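Uncharacterized protein lp_2219 (Lactobacillus plantarum, PDB 3HFQ) is of unknown function but folds as a seven-bladed beta-propeller of the lactonase family, which suggests that it may hydrolyse a lactone. Local coordinates at residues G21-T26 and E297-V302; Y200-G205 and G273-I278; K230-P233 and H239-A242; L254-R259 and T263-A268; F291-T296 and Y313-T318. The protein carries 1 engineered substitution. All blocks are in the same frame, centred on the assembly; numbering follows the deposited sequence.

Contact 1. Residues G21-T26 and E297-V302; sequences GTLDTT and EAFVVV
Phe299 packs against Leu23 and Thr25, and its ring is the centre of a contact between two strands too far apart to pair through their backbones. With CG anti to the carbonyl carbon (chi1 -59°), the ring extends from strand 299-304 toward strand 17-24. The two methyls of Leu23 divide the work there. CD1 sits over one face of the ring, whereas CD2 reaches back to the root of the side chain, 3.8 Å from Phe299 CB, and in passing comes 4.3 Å from Val301 CG2. Thr25 meets the far end of the ring and crosses it at about a right angle. Its methyl CG2 stands 3.7 Å from Phe299 CE2, and its carbonyl oxygen lies at the ring edge, near the plane, 3.5 Å from Phe299 CZ. This places a partially negative oxygen beside the polarised C-H rim. The hydroxyl of Thr25 is engaged with Met1 N, and its carbonyl also accepts from Lys28 NZ. Asp24 OD1 takes the backbone N of Thr26 in an Asx turn as the strand ends. Apolar side chains interleaved between adjacent, separately hydrogen-bonded four-stranded sheets are how neighbouring blades of a beta-propeller adhere.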
# COMPACT_ATOMS: atom_id res chain seq x y z
N GLY A 21 8.94 -15.56 -1.01
CA GLY A 21 8.74 -16.49 -2.11
C GLY A 21 9.54 -16.11 -3.33
O GLY A 21 10.35 -15.18 -3.30
N THR A 22 9.30 -16.84 -4.41
CA THR A 22 10.01 -16.61 -5.65
C THR A 22 9.05 -16.66 -6.83
O THR A 22 8.17 -17.52 -6.89
CB THR A 22 11.09 -17.68 -5.87
OG1 THR A 22 12.00 -17.66 -4.76
CG2 THR A 22 11.85 -17.42 -7.16
N LEU A 23 9.22 -15.72 -7.76
CA LEU A 23 8.43 -15.69 -8.98
C LEU A 23 9.41 -16.10 -10.08
O LEU A 23 10.41 -15.41 -10.32
CB LEU A 23 7.88 -14.28 -9.24
CG LEU A 23 7.39 -13.91 -10.65
CD1 LEU A 23 6.55 -15.02 -11.24
CD2 LEU A 23 6.58 -12.61 -10.57
N ASP A 24 9.16 -17.24 -10.71
CA ASP A 24 10.02 -17.74 -11.78
C ASP A 24 9.40 -17.25 -13.10
O ASP A 24 8.35 -17.74 -13.51
CB ASP A 24 10.06 -19.26 -11.75
CG ASP A 24 11.13 -19.84 -12.66
OD1 ASP A 24 11.21 -19.42 -13.83
OD2 ASP A 24 11.88 -20.74 -12.21
N THR A 25 10.04 -16.29 -13.75
CA THR A 25 9.54 -15.69 -15.00
C THR A 25 9.49 -16.62 -16.21
O THR A 25 8.71 -16.38 -17.15
CB THR A 25 10.41 -14.46 -15.37
OG1 THR A 25 11.77 -14.86 -15.54
CG2 THR A 25 10.33 -13.40 -14.28
N THR A 26 10.30 -17.68 -16.19
CA THR A 26 10.30 -18.63 -17.30
C THR A 26 9.32 -19.79 -17.07
O THR A 26 8.56 -20.13 -17.97
CB THR A 26 11.71 -19.21 -17.56
OG1 THR A 26 12.67 -18.15 -17.61
CG2 THR A 26 11.75 -19.98 -18.87
N GLU A 297 7.48 -6.18 -14.81
CA GLU A 297 6.13 -5.73 -15.12
C GLU A 297 5.42 -6.64 -16.11
O GLU A 297 4.44 -6.25 -16.75
CB GLU A 297 6.14 -4.28 -15.64
CG GLU A 297 6.63 -3.27 -14.61
CD GLU A 297 5.98 -1.90 -14.77
OE1 GLU A 297 5.79 -1.46 -15.92
OE2 GLU A 297 5.68 -1.27 -13.74
N ALA A 298 5.90 -7.87 -16.23
CA ALA A 298 5.29 -8.85 -17.12
C ALA A 298 4.40 -9.77 -16.29
O ALA A 298 3.76 -10.68 -16.82
CB ALA A 298 6.37 -9.67 -17.83
N PHE A 299 4.35 -9.51 -14.99
CA PHE A 299 3.54 -10.30 -14.07
C PHE A 299 2.92 -9.46 -12.97
O PHE A 299 3.36 -8.34 -12.70
CB PHE A 299 4.41 -11.37 -13.40
CG PHE A 299 5.08 -12.31 -14.36
CD1 PHE A 299 4.41 -13.45 -14.81
CD2 PHE A 299 6.37 -12.07 -14.80
CE1 PHE A 299 5.03 -14.32 -15.71
CE2 PHE A 299 7.00 -12.93 -15.70
CZ PHE A 299 6.33 -14.06 -16.15
N VAL A 300 1.90 -10.02 -12.33
CA VAL A 300 1.24 -9.38 -11.20
C VAL A 300 0.98 -10.48 -10.18
O VAL A 300 0.58 -11.59 -10.54
CB VAL A 300 -0.12 -8.76 -11.58
CG1 VAL A 300 -0.86 -8.34 -10.30
CG2 VAL A 300 0.09 -7.54 -12.47
N VAL A 301 1.23 -10.18 -8.91
CA VAL A 301 0.99 -11.13 -7.83
C VAL A 301 0.03 -10.46 -6.86
O VAL A 301 0.24 -9.32 -6.46
CB VAL A 301 2.30 -11.50 -7.09
CG1 VAL A 301 1.98 -12.29 -5.82
CG2 VAL A 301 3.19 -12.32 -8.00
N VAL A 302 -1.03 -11.18 -6.49
CA VAL A 302 -2.01 -10.66 -5.55
C VAL A 302 -2.15 -11.66 -4.41
O VAL A 302 -1.97 -12.87 -4.62
CB VAL A 302 -3.40 -10.48 -6.22
CG1 VAL A 302 -3.89 -11.80 -6.78
CG2 VAL A 302 -4.41 -9.94 -5.20

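Contact 2. Residues Y200-G205 and G273-I278; sequences YAFLAG and GHLTLI
Gly273 lies against the face of the Tyr200 ring, and the close packing of the contact centres on this glycine, which meets two aromatic rings. Its CA is 4.3 Å from the Tyr200 ring centroid and only 25° off the normal, a CH-pi approach, while Gly273 N stands 3.7 Å above the ring plane, displaced toward the rim. The absence of a side chain lets the turn bring its backbone flat onto the aromatic surface, and the positive phi of 69° suits the same residue. The carbonyl of Gly273 serves the next aromatic along the strand: its oxygen lies in the plane of the Phe202 ring, at the edge, 3.6 Å from Phe202 CE1. Buried there, that oxygen also accepts a hydrogen bond from Ser213 OG.

Packing slackens beyond this point. Leu275 CD2 approaches Phe202 CE1 at 3.8 Å, the leucine and the ring meeting at a slant, and after Leu275 the strand diverges, with Thr276 exposed and Leu277 turned to Ala265 and Phe267 of its own blade. Tyr200 itself is partly exposed and has a cation-pi partner in Lys215.

The example joins consecutive blades. Strand 200-205 is the second in its sheet, and strand 275-282 is the last of the following one. Around the contact, strand 210-217 contributes Ile211 and Ser213 against Leu275, strand 222-230 adds Val229, and strand 263-269 brings Val269 against both Phe202 and Leu275.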
# COMPACT_ATOMS: atom_id res chain seq x y z
N TYR A 200 0.07 13.90 -12.14
CA TYR A 200 -1.21 13.32 -11.71
C TYR A 200 -1.08 12.29 -10.60
O TYR A 200 -0.04 11.66 -10.43
CB TYR A 200 -1.89 12.65 -12.91
CG TYR A 200 -2.16 13.59 -14.06
CD1 TYR A 200 -3.33 14.33 -14.13
CD2 TYR A 200 -1.21 13.77 -15.07
CE1 TYR A 200 -3.56 15.24 -15.16
CE2 TYR A 200 -1.42 14.68 -16.11
CZ TYR A 200 -2.60 15.41 -16.14
OH TYR A 200 -2.81 16.32 -17.16
N ALA A 201 -2.16 12.13 -9.84
CA ALA A 201 -2.21 11.14 -8.77
C ALA A 201 -3.56 10.47 -8.89
O ALA A 201 -4.55 11.10 -9.28
CB ALA A 201 -2.06 11.81 -7.41
N PHE A 202 -3.62 9.19 -8.56
CA PHE A 202 -4.86 8.43 -8.63
C PHE A 202 -5.13 7.94 -7.22
O PHE A 202 -4.32 7.23 -6.62
CB PHE A 202 -4.69 7.29 -9.63
CG PHE A 202 -4.27 7.77 -10.99
CD1 PHE A 202 -5.21 8.31 -11.87
CD2 PHE A 202 -2.93 7.77 -11.36
CE1 PHE A 202 -4.82 8.86 -13.09
CE2 PHE A 202 -2.53 8.32 -12.58
CZ PHE A 202 -3.47 8.86 -13.45
N LEU A 203 -6.28 8.36 -6.69
CA LEU A 203 -6.67 8.05 -5.32
C LEU A 203 -7.76 7.00 -5.21
O LEU A 203 -8.84 7.13 -5.79
CB LEU A 203 -7.13 9.35 -4.65
CG LEU A 203 -7.72 9.33 -3.24
CD1 LEU A 203 -6.61 9.10 -2.22
CD2 LEU A 203 -8.41 10.67 -2.99
N ALA A 204 -7.49 5.95 -4.44
CA ALA A 204 -8.48 4.90 -4.26
C ALA A 204 -9.42 5.23 -3.11
O ALA A 204 -8.98 5.58 -2.02
CB ALA A 204 -7.78 3.57 -4.01
N GLY A 205 -10.72 5.13 -3.39
CA GLY A 205 -11.72 5.39 -2.38
C GLY A 205 -12.23 4.04 -1.91
O GLY A 205 -13.03 3.40 -2.59
N GLY A 273 -5.12 12.61 -17.24
CA GLY A 273 -5.51 11.75 -16.14
C GLY A 273 -6.81 10.97 -16.25
O GLY A 273 -7.28 10.41 -15.27
N HIS A 274 -7.41 10.92 -17.44
CA HIS A 274 -8.66 10.19 -17.58
C HIS A 274 -8.46 8.68 -17.51
O HIS A 274 -7.43 8.16 -17.96
CB HIS A 274 -9.37 10.57 -18.89
CG HIS A 274 -10.02 11.92 -18.84
ND1 HIS A 274 -9.31 13.10 -18.91
CD2 HIS A 274 -11.32 12.27 -18.71
CE1 HIS A 274 -10.14 14.12 -18.82
NE2 HIS A 274 -11.37 13.65 -18.70
N LEU A 275 -9.45 7.99 -16.95
CA LEU A 275 -9.40 6.55 -16.78
C LEU A 275 -10.53 5.82 -17.53
O LEU A 275 -11.66 6.31 -17.59
CB LEU A 275 -9.50 6.20 -15.30
CG LEU A 275 -8.46 6.84 -14.38
CD1 LEU A 275 -8.77 6.48 -12.93
CD2 LEU A 275 -7.07 6.36 -14.78
N THR A 276 -10.20 4.66 -18.07
CA THR A 276 -11.15 3.82 -18.80
C THR A 276 -11.00 2.38 -18.34
O THR A 276 -9.93 1.79 -18.49
CB THR A 276 -10.90 3.87 -20.32
OG1 THR A 276 -11.14 5.19 -20.81
CG2 THR A 276 -11.82 2.89 -21.04
N LEU A 277 -12.06 1.81 -17.78
CA LEU A 277 -12.03 0.42 -17.30
C LEU A 277 -11.91 -0.52 -18.49
O LEU A 277 -12.74 -0.48 -19.40
CB LEU A 277 -13.30 0.10 -16.53
CG LEU A 277 -13.40 -1.32 -15.95
CD1 LEU A 277 -12.40 -1.47 -14.82
CD2 LEU A 277 -14.81 -1.58 -15.46
N ILE A 278 -10.89 -1.37 -18.50
CA ILE A 278 -10.72 -2.30 -19.61
C ILE A 278 -10.77 -3.77 -19.19
O ILE A 278 -10.84 -4.65 -20.04
CB ILE A 278 -9.40 -2.04 -20.38
CG1 ILE A 278 -8.20 -2.25 -19.46
CG2 ILE A 278 -9.40 -0.61 -20.93
CD1 ILE A 278 -6.88 -2.30 -20.21

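Contact 3. Residues K230-P233 and H239-A242; sequences KTIP and HNGA
Thr231 faces Ala242 with their CA atoms 7.4 Å apart, and Ile232 faces Asn240 with theirs 8.4 Å apart, so the two backbones run in broadly opposed directions at a spacing too wide for beta pairing. Each finds its main-chain bonds elsewhere: Thr231 with Ser209, Gly241 with Arg259 and Ala242 with Glu206. The gap is filled by side chains. Ile232 and Asn240 point at each other from opposite directions, and both branches of the isoleucine are used. CG2 stands 3.8 Å from Asn240 CG, against the amide group, while CD1 reaches the aliphatic root, 3.9 Å from Asn240 CB. This two-pronged grip depends on an unusual torsion: Ile232 CG1 takes the position between the backbone N and the carbonyl carbon (chi1 54°), which swings the longer branch across the asparagine. Tyr261 and Asn258 also touch Ile232. At the other end the meeting is lighter, with Thr231 OG1 4.3 Å from Ala242 CB. That hydroxyl lies beside the side-chain amide of Asn258 and makes a weak hydrogen bond to Ser209 O.

Beyond the contact, Gly241 O and Ala242 O accept from NE and NH2 of Arg259. The segments bracket the connection from the outermost strand of one blade, 222-230, to the innermost strand of the next, 241-247, the blade-to-blade crossover from which a beta-propeller is built.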
# COMPACT_ATOMS: atom_id res chain seq x y z
N LYS A 230 -15.92 4.31 -11.13
CA LYS A 230 -16.23 3.22 -10.20
C LYS A 230 -15.25 2.07 -10.42
O LYS A 230 -14.75 1.89 -11.53
CB LYS A 230 -17.67 2.73 -10.40
CG LYS A 230 -18.72 3.80 -10.13
CD LYS A 230 -20.15 3.28 -10.24
CE LYS A 230 -20.57 2.47 -9.02
NZ LYS A 230 -22.02 2.10 -9.06
N THR A 231 -14.98 1.30 -9.38
CA THR A 231 -14.04 0.19 -9.49
C THR A 231 -14.74 -1.16 -9.60
O THR A 231 -14.08 -2.19 -9.73
CB THR A 231 -13.07 0.15 -8.29
OG1 THR A 231 -13.79 -0.16 -7.09
CG2 THR A 231 -12.39 1.51 -8.11
N ILE A 232 -16.07 -1.15 -9.57
CA ILE A 232 -16.88 -2.37 -9.68
C ILE A 232 -18.14 -2.08 -10.50
O ILE A 232 -18.46 -0.92 -10.77
CB ILE A 232 -17.32 -2.89 -8.29
CG1 ILE A 232 -18.04 -1.78 -7.52
CG2 ILE A 232 -16.12 -3.40 -7.51
CD1 ILE A 232 -18.67 -2.24 -6.21
N PRO A 233 -18.86 -3.14 -10.91
CA PRO A 233 -20.08 -2.95 -11.70
C PRO A 233 -21.08 -2.03 -11.00
O PRO A 233 -21.17 -2.01 -9.77
CB PRO A 233 -20.61 -4.37 -11.85
CG PRO A 233 -19.35 -5.18 -11.91
CD PRO A 233 -18.54 -4.57 -10.78
N HIS A 239 -21.19 -5.79 -0.22
CA HIS A 239 -20.02 -5.14 0.36
C HIS A 239 -18.79 -5.16 -0.55
O HIS A 239 -18.48 -6.18 -1.16
CB HIS A 239 -19.67 -5.78 1.71
CG HIS A 239 -18.40 -5.27 2.32
ND1 HIS A 239 -17.15 -5.67 1.89
CD2 HIS A 239 -18.18 -4.38 3.32
CE1 HIS A 239 -16.22 -5.05 2.60
NE2 HIS A 239 -16.82 -4.27 3.48
N ASN A 240 -18.13 -4.02 -0.64
CA ASN A 240 -16.90 -3.93 -1.42
C ASN A 240 -16.07 -2.79 -0.89
O ASN A 240 -16.57 -1.69 -0.66
CB ASN A 240 -17.15 -3.69 -2.91
CG ASN A 240 -15.88 -3.85 -3.73
OD1 ASN A 240 -15.44 -4.96 -4.00
ND2 ASN A 240 -15.27 -2.73 -4.10
N GLY A 241 -14.79 -3.07 -0.69
CA GLY A 241 -13.87 -2.06 -0.22
C GLY A 241 -12.64 -2.09 -1.10
O GLY A 241 -11.91 -3.08 -1.12
N ALA A 242 -12.41 -1.03 -1.87
CA ALA A 242 -11.23 -0.98 -2.73
C ALA A 242 -10.04 -0.95 -1.78
O ALA A 242 -10.16 -0.48 -0.64
CB ALA A 242 -11.27 0.27 -3.60

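Contact 4. Residues L254-R259 and T263-A268; sequences LYVSNR and TLAVFA. With PO4 (phosphate ion), chain C.
Leu254 and Phe267 open an antiparallel hairpin whose strands make 155° between their directions, with paired bonds at Leu254-Phe267 and at Val256-Ala265; Phe267 N to Leu254 O is 2.8 Å. Nearer the turn Asn258 N binds Thr263 O, and the return bond is weak. On one face Val256 CG1 packs 3.8 Å from Ala265 CB and also lies at the edge of the Phe267 ring. On the other, Tyr255 and Val266 lie side by side, pointing the same way, with the tyrosine CE2 3.5 Å from Val266 CG1. Ser257 CB meets Leu264 CD2 at 3.6 Å, while its hydroxyl bonds to Pro288 O and Ala244 N.

Beyond the paired residues Arg259 leaves the hairpin. A bend at chi3 (-69°) turns its guanidinium so that a phosphate lies at its edge, in plane. One oxygen, O2, takes both terminal nitrogens: NH1 at 2.7 Å and NH2 at 3.0 Å. Glu206 balances the arginine through a salt bridge, and His144 and Arg190 also bind the ion. Although the phosphate probably came from the crystallisation liquor, this cluster of basic groups is consistent with a pocket suited to an anionic ligand.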
# COMPACT_ATOMS: atom_id res chain seq x y z
N LEU A 254 -3.53 1.59 -14.88
CA LEU A 254 -3.80 1.69 -13.45
C LEU A 254 -4.51 0.42 -12.98
O LEU A 254 -5.39 -0.10 -13.67
CB LEU A 254 -4.69 2.91 -13.17
CG LEU A 254 -4.95 3.30 -11.71
CD1 LEU A 254 -3.67 3.87 -11.09
CD2 LEU A 254 -6.05 4.34 -11.65
N TYR A 255 -4.13 -0.07 -11.81
CA TYR A 255 -4.74 -1.28 -11.26
C TYR A 255 -5.24 -1.03 -9.84
O TYR A 255 -4.61 -0.30 -9.07
CB TYR A 255 -3.72 -2.43 -11.26
CG TYR A 255 -3.12 -2.74 -12.62
CD1 TYR A 255 -2.17 -1.90 -13.20
CD2 TYR A 255 -3.56 -3.85 -13.35
CE1 TYR A 255 -1.68 -2.15 -14.48
CE2 TYR A 255 -3.07 -4.11 -14.63
CZ TYR A 255 -2.13 -3.25 -15.19
OH TYR A 255 -1.68 -3.47 -16.48
N VAL A 256 -6.37 -1.63 -9.48
CA VAL A 256 -6.91 -1.50 -8.13
C VAL A 256 -7.54 -2.82 -7.70
O VAL A 256 -8.11 -3.54 -8.53
CB VAL A 256 -7.96 -0.36 -8.05
CG1 VAL A 256 -9.18 -0.69 -8.89
CG2 VAL A 256 -8.36 -0.12 -6.59
N SER A 257 -7.40 -3.17 -6.42
CA SER A 257 -7.99 -4.41 -5.93
C SER A 257 -9.30 -4.14 -5.20
O SER A 257 -9.46 -3.12 -4.53
CB SER A 257 -7.00 -5.15 -5.01
OG SER A 257 -6.68 -4.38 -3.87
N ASN A 258 -10.24 -5.07 -5.35
CA ASN A 258 -11.55 -4.96 -4.73
C ASN A 258 -11.81 -6.09 -3.73
O ASN A 258 -11.76 -7.27 -4.10
CB ASN A 258 -12.65 -5.00 -5.81
CG ASN A 258 -12.62 -3.79 -6.72
OD1 ASN A 258 -12.36 -3.89 -7.92
ND2 ASN A 258 -12.90 -2.63 -6.15
N ARG A 259 -12.07 -5.74 -2.48
CA ARG A 259 -12.36 -6.73 -1.44
C ARG A 259 -13.87 -6.88 -1.34
O ARG A 259 -14.56 -5.98 -0.87
CB ARG A 259 -11.79 -6.27 -0.10
CG ARG A 259 -10.28 -6.28 -0.03
CD ARG A 259 -9.82 -5.60 1.25
NE ARG A 259 -10.10 -4.17 1.21
CZ ARG A 259 -9.74 -3.31 2.17
NH1 ARG A 259 -9.09 -3.76 3.24
NH2 ARG A 259 -10.00 -2.02 2.04
N THR A 263 -11.69 -8.77 -7.16
CA THR A 263 -11.07 -8.68 -8.48
C THR A 263 -10.01 -7.61 -8.49
O THR A 263 -9.83 -6.87 -7.52
CB THR A 263 -12.07 -8.24 -9.56
OG1 THR A 263 -12.50 -6.90 -9.26
CG2 THR A 263 -13.28 -9.15 -9.61
N LEU A 264 -9.30 -7.54 -9.61
CA LEU A 264 -8.33 -6.50 -9.85
C LEU A 264 -9.00 -5.82 -11.03
O LEU A 264 -9.39 -6.50 -11.99
CB LEU A 264 -6.97 -7.04 -10.28
CG LEU A 264 -6.09 -7.77 -9.25
CD1 LEU A 264 -4.68 -7.88 -9.81
CD2 LEU A 264 -6.07 -7.00 -7.93
N ALA A 265 -9.20 -4.51 -10.95
CA ALA A 265 -9.82 -3.79 -12.06
C ALA A 265 -8.69 -3.05 -12.76
O ALA A 265 -7.87 -2.40 -12.12
CB ALA A 265 -10.85 -2.80 -11.53
N VAL A 266 -8.65 -3.17 -14.08
CA VAL A 266 -7.60 -2.53 -14.87
C VAL A 266 -8.15 -1.35 -15.65
O VAL A 266 -9.18 -1.45 -16.32
CB VAL A 266 -7.00 -3.53 -15.87
CG1 VAL A 266 -5.78 -2.93 -16.54
CG2 VAL A 266 -6.64 -4.83 -15.16
N PHE A 267 -7.44 -0.22 -15.56
CA PHE A 267 -7.84 0.99 -16.25
C PHE A 267 -6.74 1.50 -17.16
O PHE A 267 -5.56 1.45 -16.81
CB PHE A 267 -8.17 2.12 -15.26
CG PHE A 267 -9.33 1.84 -14.36
CD1 PHE A 267 -9.18 1.04 -13.24
CD2 PHE A 267 -10.58 2.41 -14.63
CE1 PHE A 267 -10.25 0.80 -12.38
CE2 PHE A 267 -11.66 2.18 -13.78
CZ PHE A 267 -11.50 1.38 -12.66
N ALA A 268 -7.13 2.00 -18.33
CA ALA A 268 -6.18 2.58 -19.26
C ALA A 268 -6.15 4.06 -18.90
O ALA A 268 -7.20 4.68 -18.75
CB ALA A 268 -6.66 2.39 -20.69
P PO4 C . -8.81 -1.12 5.87
O1 PO4 C . -9.88 -2.18 6.34
O2 PO4 C . -8.30 -1.49 4.43
O3 PO4 C . -9.46 0.32 5.86
O4 PO4 C . -7.59 -1.13 6.87

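Contact 5. Residues F291-T296 and Y313-T318; sequences FDLDPT and YARDLT
Leu293 lays one methyl over a face of the Arg315 guanidinium, within the last complete blade along the chain of a seven-bladed beta-propeller. The two residues belong to strands 290-293 and 309-315, which are not neighbours: strand 299-304 runs between them, so the side chains meet across an intervening strand. Their approach is a slanting one. Arg315 is stretched out from CG to NE, with CG anti to the backbone N (chi1 169°), and this carries the flat group far enough to reach the leucine. At the end of the chain chi4 (-85°) turns the guanidinium roughly broadside to the chain that bears it. Leu293 CD2 then stands 3.7 Å from Arg315 NE, above the plane and displaced toward the rim, and 3.9 Å from Arg315 CD, so the methyl covers the aliphatic and cationic parts together. With that face occupied by carbon, the polar nitrogens are used at the edges. NE binds Tyr255 OH in the preceding blade, and NH1 binds Glu297 O. Two anchors of this kind should hold the rotation of the group and, plausibly, ease the burial of its charge.

Toward the surface the loops after the two strands meet more loosely, with Thr296 O 4.3 Å from Leu317 CD2. Each loop is tied by an aspartate. Asp294 OD2 accepts from Thr296 OG1, while Asp294 OD1 takes Phe299 N. In the other loop Asp316 forms an Asx turn: besides Ser319 N, its OD1 receives both the backbone N and OG1 of Thr318, each at 2.8 Å.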
# COMPACT_ATOMS: atom_id res chain seq x y z
N PHE A 291 -1.45 -6.22 -3.82
CA PHE A 291 -0.92 -6.87 -5.01
C PHE A 291 0.09 -5.90 -5.59
O PHE A 291 0.17 -4.75 -5.15
CB PHE A 291 -2.04 -7.09 -6.04
CG PHE A 291 -2.52 -5.82 -6.70
CD1 PHE A 291 -3.47 -5.01 -6.08
CD2 PHE A 291 -1.99 -5.41 -7.93
CE1 PHE A 291 -3.88 -3.81 -6.66
CE2 PHE A 291 -2.40 -4.20 -8.52
CZ PHE A 291 -3.34 -3.40 -7.88
N ASP A 292 0.87 -6.35 -6.57
CA ASP A 292 1.82 -5.47 -7.23
C ASP A 292 2.36 -6.13 -8.48
O ASP A 292 2.31 -7.35 -8.63
CB ASP A 292 2.98 -5.10 -6.30
CG ASP A 292 3.75 -3.87 -6.79
OD1 ASP A 292 3.27 -3.19 -7.72
OD2 ASP A 292 4.83 -3.58 -6.23
N LEU A 293 2.86 -5.31 -9.40
CA LEU A 293 3.46 -5.81 -10.62
C LEU A 293 4.87 -6.19 -10.22
O LEU A 293 5.41 -5.62 -9.27
CB LEU A 293 3.53 -4.71 -11.69
CG LEU A 293 2.25 -4.30 -12.44
CD1 LEU A 293 1.23 -3.71 -11.48
CD2 LEU A 293 2.63 -3.28 -13.51
N ASP A 294 5.46 -7.16 -10.91
CA ASP A 294 6.82 -7.57 -10.58
C ASP A 294 7.75 -6.54 -11.23
O ASP A 294 7.30 -5.69 -12.00
CB ASP A 294 7.11 -8.97 -11.12
CG ASP A 294 7.35 -8.97 -12.61
OD1 ASP A 294 6.48 -8.49 -13.36
OD2 ASP A 294 8.42 -9.46 -13.03
N PRO A 295 9.06 -6.58 -10.92
CA PRO A 295 10.00 -5.62 -11.50
C PRO A 295 10.01 -5.55 -13.03
O PRO A 295 10.20 -4.47 -13.60
CB PRO A 295 11.34 -6.07 -10.92
CG PRO A 295 10.94 -6.56 -9.56
CD PRO A 295 9.72 -7.40 -9.89
N THR A 296 9.82 -6.68 -13.70
CA THR A 296 9.82 -6.69 -15.16
C THR A 296 8.49 -6.16 -15.68
O THR A 296 8.38 -5.74 -16.84
CB THR A 296 10.01 -8.11 -15.74
OG1 THR A 296 8.85 -8.91 -15.47
CG2 THR A 296 11.23 -8.78 -15.11
N TYR A 313 -0.44 -13.73 -12.16
CA TYR A 313 -0.98 -13.39 -13.47
C TYR A 313 0.14 -13.02 -14.41
O TYR A 313 1.20 -12.56 -13.98
CB TYR A 313 -1.88 -12.15 -13.44
CG TYR A 313 -3.05 -12.18 -12.51
CD1 TYR A 313 -2.96 -11.61 -11.24
CD2 TYR A 313 -4.27 -12.71 -12.91
CE1 TYR A 313 -4.06 -11.56 -10.40
CE2 TYR A 313 -5.38 -12.68 -12.07
CZ TYR A 313 -5.27 -12.09 -10.82
OH TYR A 313 -6.36 -12.01 -9.99
N ALA A 314 -0.11 -13.20 -15.70
CA ALA A 314 0.82 -12.79 -16.72
C ALA A 314 0.21 -11.44 -17.10
O ALA A 314 -1.01 -11.29 -17.07
CB ALA A 314 0.79 -13.74 -17.90
N ARG A 315 1.04 -10.47 -17.44
CA ARG A 315 0.54 -9.15 -17.82
C ARG A 315 1.10 -8.76 -19.18
O ARG A 315 2.31 -8.78 -19.39
CB ARG A 315 0.96 -8.10 -16.78
CG ARG A 315 0.71 -6.66 -17.22
CD ARG A 315 1.14 -5.64 -16.17
NE ARG A 315 0.87 -4.27 -16.61
CZ ARG A 315 1.67 -3.55 -17.38
NH1 ARG A 315 2.83 -4.05 -17.80
NH2 ARG A 315 1.31 -2.33 -17.76
N ASP A 316 0.22 -8.41 -20.12
CA ASP A 316 0.64 -8.00 -21.45
C ASP A 316 1.24 -6.60 -21.34
O ASP A 316 0.59 -5.69 -20.82
CB ASP A 316 -0.55 -8.00 -22.41
CG ASP A 316 -0.14 -7.77 -23.86
OD1 ASP A 316 0.32 -6.65 -24.19
OD2 ASP A 316 -0.27 -8.71 -24.67
N LEU A 317 2.47 -6.44 -21.82
CA LEU A 317 3.17 -5.16 -21.73
C LEU A 317 2.58 -4.02 -22.56
O LEU A 317 2.78 -2.85 -22.23
CB LEU A 317 4.64 -5.36 -22.14
CG LEU A 317 5.44 -6.42 -21.37
CD1 LEU A 317 6.88 -6.42 -21.89
CD2 LEU A 317 5.41 -6.12 -19.88
N THR A 318 1.86 -4.34 -23.62
CA THR A 318 1.28 -3.30 -24.46
C THR A 318 -0.19 -3.03 -24.18
O THR A 318 -0.63 -1.88 -24.22
CB THR A 318 1.48 -3.63 -25.96
OG1 THR A 318 0.71 -4.79 -26.31
CG2 THR A 318 2.94 -3.91 -26.26

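The five contacts sample the inside of blades, the joints between them and one connecting loop. Contact 5 lies within one blade, and contact 1 ties strand 299-304 of that blade to the next; their centres are about 7 Å apart, and Ala298 O meets Arg315 N at 2.8 Å. Contact 4 is the hub: its centre lies about 9 Å from that of contact 3, about 10 Å from contact 2 and about 13 Å from contact 5, and it touches all four others, including contact 1 through Val300 CG1 and Leu264 CD1, 3.9 Å apart. The phosphate is bound directly in contact 4, while contact 3 supplies carbonyls that steady the same arginine.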